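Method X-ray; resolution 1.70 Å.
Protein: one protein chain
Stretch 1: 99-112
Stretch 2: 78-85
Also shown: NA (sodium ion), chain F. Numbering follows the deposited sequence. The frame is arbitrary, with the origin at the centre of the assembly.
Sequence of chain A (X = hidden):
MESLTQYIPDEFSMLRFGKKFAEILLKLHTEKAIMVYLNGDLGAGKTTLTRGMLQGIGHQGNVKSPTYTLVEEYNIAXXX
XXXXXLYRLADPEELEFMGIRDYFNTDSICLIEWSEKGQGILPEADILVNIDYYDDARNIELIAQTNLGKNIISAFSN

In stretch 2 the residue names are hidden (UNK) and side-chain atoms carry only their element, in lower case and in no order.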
# COMPACT_ATOMS: atom_id res chain seq x y z
N GLY A 99 -9.05 1.76 -16.12
CA GLY A 99 -9.97 2.34 -15.18
C GLY A 99 -9.43 3.13 -14.02
O GLY A 99 -10.20 3.51 -13.12
N ILE A 100 -8.13 3.39 -13.97
CA ILE A 100 -7.52 4.14 -12.88
C ILE A 100 -8.41 5.28 -12.40
O ILE A 100 -8.64 5.46 -11.22
CB ILE A 100 -6.17 4.75 -13.37
CG1 ILE A 100 -5.13 3.63 -13.44
CG2 ILE A 100 -5.73 5.86 -12.45
CD1 ILE A 100 -5.76 2.26 -13.64
N ARG A 101 -8.88 6.07 -13.36
CA ARG A 101 -9.69 7.24 -13.11
C ARG A 101 -10.41 7.21 -11.77
O ARG A 101 -10.00 7.85 -10.80
CB ARG A 101 -10.73 7.43 -14.22
CG ARG A 101 -10.20 7.09 -15.61
CD ARG A 101 -11.24 7.36 -16.68
NE ARG A 101 -10.75 8.26 -17.72
CZ ARG A 101 -11.55 8.90 -18.57
NH1 ARG A 101 -12.86 8.72 -18.49
NH2 ARG A 101 -11.04 9.70 -19.49
N ASP A 102 -11.55 6.52 -11.76
CA ASP A 102 -12.41 6.52 -10.59
C ASP A 102 -11.71 6.08 -9.33
O ASP A 102 -12.10 6.52 -8.24
CB ASP A 102 -13.68 5.71 -10.86
CG ASP A 102 -14.45 6.28 -12.04
OD1 ASP A 102 -14.13 7.44 -12.44
OD2 ASP A 102 -15.34 5.60 -12.57
N TYR A 103 -10.67 5.25 -9.44
CA TYR A 103 -9.98 4.75 -8.26
C TYR A 103 -9.26 5.84 -7.47
O TYR A 103 -9.18 5.73 -6.24
CB TYR A 103 -8.98 3.67 -8.61
CG TYR A 103 -9.53 2.54 -9.46
CD1 TYR A 103 -10.88 2.43 -9.76
CD2 TYR A 103 -8.66 1.60 -9.98
CE1 TYR A 103 -11.35 1.39 -10.57
CE2 TYR A 103 -9.10 0.59 -10.81
CZ TYR A 103 -10.45 0.48 -11.08
OH TYR A 103 -10.88 -0.58 -11.84
N PHE A 104 -8.70 6.83 -8.13
CA PHE A 104 -7.98 7.89 -7.44
C PHE A 104 -8.91 9.03 -7.04
O PHE A 104 -8.49 9.88 -6.25
CB PHE A 104 -6.80 8.42 -8.23
CG PHE A 104 -5.81 7.41 -8.75
CD1 PHE A 104 -5.45 6.30 -8.00
CD2 PHE A 104 -5.22 7.58 -9.99
CE1 PHE A 104 -4.56 5.37 -8.50
CE2 PHE A 104 -4.30 6.68 -10.47
CZ PHE A 104 -3.98 5.56 -9.73
N ASN A 105 -10.16 8.99 -7.51
CA ASN A 105 -11.12 10.03 -7.19
C ASN A 105 -12.23 9.67 -6.24
O ASN A 105 -13.25 10.39 -6.19
CB ASN A 105 -11.83 10.50 -8.51
CG ASN A 105 -10.96 11.54 -9.19
OD1 ASN A 105 -10.02 11.18 -9.88
ND2 ASN A 105 -11.29 12.81 -8.96
N THR A 106 -12.09 8.62 -5.47
CA THR A 106 -13.11 8.18 -4.51
C THR A 106 -12.43 7.88 -3.19
O THR A 106 -11.18 8.09 -3.14
CB THR A 106 -13.90 7.01 -5.10
OG1 THR A 106 -15.07 6.71 -4.35
CG2 THR A 106 -12.97 5.78 -5.12
N ASP A 107 -13.11 7.53 -2.15
CA ASP A 107 -12.63 7.31 -0.81
C ASP A 107 -12.09 5.83 -0.70
O ASP A 107 -12.62 5.04 0.06
CB ASP A 107 -13.74 7.51 0.22
CG ASP A 107 -15.02 6.76 -0.07
OD1 ASP A 107 -15.33 6.59 -1.28
OD2 ASP A 107 -15.73 6.40 0.88
N SER A 108 -11.11 5.68 -1.56
CA SER A 108 -10.47 4.33 -1.62
C SER A 108 -9.12 4.37 -0.90
O SER A 108 -8.66 5.36 -0.36
CB SER A 108 -10.24 4.04 -3.10
OG SER A 108 -9.27 4.86 -3.69
N ILE A 109 -8.50 3.16 -0.91
CA ILE A 109 -7.09 3.08 -0.41
C ILE A 109 -6.35 2.42 -1.61
O ILE A 109 -6.88 1.44 -2.11
CB ILE A 109 -7.01 2.14 0.79
CG1 ILE A 109 -7.59 2.89 2.04
CG2 ILE A 109 -5.52 1.86 1.09
CD1 ILE A 109 -7.95 2.07 3.19
N CYS A 110 -5.20 2.96 -1.99
CA CYS A 110 -4.50 2.37 -3.14
C CYS A 110 -3.10 1.93 -2.58
O CYS A 110 -2.41 2.77 -2.00
CB CYS A 110 -4.29 3.36 -4.24
SG CYS A 110 -5.88 3.85 -5.08
N LEU A 111 -2.77 0.70 -2.91
CA LEU A 111 -1.44 0.18 -2.39
C LEU A 111 -0.64 -0.19 -3.64
O LEU A 111 -1.15 -1.01 -4.42
CB LEU A 111 -1.76 -1.08 -1.58
CG LEU A 111 -2.84 -0.93 -0.47
CD1 LEU A 111 -3.17 -2.29 0.16
CD2 LEU A 111 -2.30 -0.01 0.68
N ILE A 112 0.47 0.48 -3.83
CA ILE A 112 1.14 0.49 -5.11
C ILE A 112 2.56 -0.07 -5.04
O ILE A 112 3.40 0.51 -4.35
CB ILE A 112 1.16 1.91 -5.65
CG1 ILE A 112 -0.36 2.37 -5.78
CG2 ILE A 112 1.84 2.03 -7.00
CD1 ILE A 112 -0.47 3.73 -6.41
N UNK A 78 -17.34 -3.14 2.06
CA UNK A 78 -17.78 -1.90 1.45
C UNK A 78 -16.70 -0.88 1.14
O UNK A 78 -16.96 0.03 0.34
N UNK A 79 -15.51 -1.04 1.72
CA UNK A 79 -14.39 -0.13 1.43
C UNK A 79 -13.66 -0.58 0.18
O UNK A 79 -13.37 -1.79 0.09
c UNK A 79 -13.41 -0.19 2.64
c UNK A 79 -12.25 0.81 2.45
n UNK A 79 -12.11 4.64 3.01
c UNK A 79 -12.81 2.25 2.67
c UNK A 79 -11.66 3.25 2.60
N UNK A 80 -13.43 0.27 -0.78
CA UNK A 80 -12.78 -0.14 -2.03
C UNK A 80 -11.25 0.03 -1.88
O UNK A 80 -10.77 1.12 -1.58
c UNK A 80 -13.28 0.70 -3.19
c UNK A 80 -14.81 0.67 -3.38
s UNK A 80 -15.52 -1.15 -3.43
c UNK A 80 -14.59 -1.75 -4.94
N UNK A 81 -10.50 -1.04 -2.14
CA UNK A 81 -9.05 -1.01 -1.96
C UNK A 81 -8.42 -1.54 -3.25
O UNK A 81 -8.89 -2.58 -3.70
c UNK A 81 -8.61 -1.80 -0.74
c UNK A 81 -9.32 -1.97 1.72
c UNK A 81 -7.07 -1.71 -0.57
c UNK A 81 -9.27 -1.14 0.52
N UNK A 82 -7.48 -0.82 -3.76
CA UNK A 82 -6.87 -1.17 -5.04
C UNK A 82 -5.38 -1.52 -4.86
O UNK A 82 -4.69 -0.79 -4.20
o UNK A 82 -12.51 0.92 -6.92
c UNK A 82 -11.16 0.64 -6.69
c UNK A 82 -9.15 -0.52 -7.24
c UNK A 82 -6.99 -0.02 -6.04
c UNK A 82 -10.51 -0.29 -7.47
c UNK A 82 -9.12 1.21 -5.58
c UNK A 82 -8.46 0.23 -6.34
c UNK A 82 -10.50 1.38 -5.76
N UNK A 83 -5.06 -2.73 -5.30
CA UNK A 83 -3.63 -3.18 -5.18
C UNK A 83 -3.07 -3.08 -6.58
O UNK A 83 -3.58 -3.63 -7.57
n UNK A 83 -0.09 -5.63 -4.34
n UNK A 83 -2.02 -6.56 -4.64
c UNK A 83 -0.71 -6.79 -4.52
c UNK A 83 -1.05 -4.60 -4.41
c UNK A 83 -3.64 -4.64 -4.69
c UNK A 83 -2.24 -5.21 -4.59
N UNK A 84 -1.99 -2.30 -6.70
CA UNK A 84 -1.32 -2.14 -8.01
C UNK A 84 0.07 -2.75 -7.99
O UNK A 84 0.75 -2.64 -6.97
c UNK A 84 -1.14 -0.64 -8.29
c UNK A 84 -4.33 1.31 -7.78
c UNK A 84 -3.91 1.17 -10.14
c UNK A 84 -2.42 0.10 -8.60
c UNK A 84 -3.18 0.58 -7.53
c UNK A 84 -2.73 0.46 -9.89
c UNK A 84 -4.68 1.57 -9.08
N UNK A 85 0.41 -3.48 -9.06
CA UNK A 85 1.82 -3.86 -9.28
C UNK A 85 2.14 -3.36 -10.69
O UNK A 85 1.58 -3.92 -11.65
o UNK A 85 4.24 -4.63 -9.97
c UNK A 85 3.64 -5.55 -9.41
c UNK A 85 2.09 -5.36 -9.23
o UNK A 85 4.15 -6.54 -8.91
NA NA F . 5.90 1.57 -5.03
O HOH W 1 -10.11 6.47 1.89
O HOH W 2 -14.43 3.06 -0.62

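Position 78 has backbone atoms and no side-chain atoms. Its phi/psi of 98/-16 would jam a CB against the carbonyl oxygen of the preceding residue, which by itself calls for glycine: G78. It touches nothing on stretch 1.

Position 79 carries four carbons in a row ending in nitrogen, and that nitrogen reaches D107 O: the pattern of lysine. K79 donates a hydrogen bond from NZ to D107 O at 3.0 Å, while its CE lies 3.9 Å from I109 CD1. A water accepts from K79 NZ at 2.9 Å and lies 2.9 Å from S108 O.

At position 80 an unbranched chain of two carbons, a sulfur and a terminal carbon identifies methionine. The end of the M80 side chain leads away from stretch 1; the backbone links to it: I109 N donates to M80 O at 3.1 Å, and a second water bridges M80 N (3.0 Å) and D107 O (2.8 Å).

Position 81 has four carbons, forked at the first, with one arm two carbons long; they pack on I109 and L111. This is isoleucine; I81 CG1 lies 4.0 Å from I109 CB and I81 CG2 4.0 Å from L111 CD1.

Position 82 shows one carbon, then a six-carbon ring bearing one oxygen, which lies over the Y103 ring. It is tyrosine. The rings of Y82 and Y103 form an offset stack, centroids 3.9 Å apart and planes at 10°.

Position 83 has one carbon and a five-membered ring of three carbons and two nitrogens, its edge at L111 O: histidine. H83 CA makes a CA-H...O contact with L111 O at 3.4 Å.

Position 84 has one carbon and a six-carbon ring without a heteroatom, meeting I100, F104, C110 and I112, hence phenylalanine. F84 CE2 is 4.1 Å from I100 CD1, F84 CZ 3.8 Å from F104 CE1, F84 CE1 4.0 Å from C110 SG, and F84 CD1 3.8 Å from I112 CG1.

Position 85 has two carbons, the second carrying two oxygens: aspartate. D85 points away from stretch 1 and makes no contact with it.

The contact combines parallel strand pairing with packing on both sheet faces. Y82 N to I109 O (2.9 Å), L111 N to Y82 O (2.8 Å) and F84 N to L111 O (2.8 Å) are nearly straight hydrogen bonds, with angles of 167–174°, and set the register. Alternation places I81 beside I109 and L111 on one face; on the other, Y82 and F84 meet C110, I112 and the weakly bonded helix.

Stretch 2 (78-85) GKMIYHFD
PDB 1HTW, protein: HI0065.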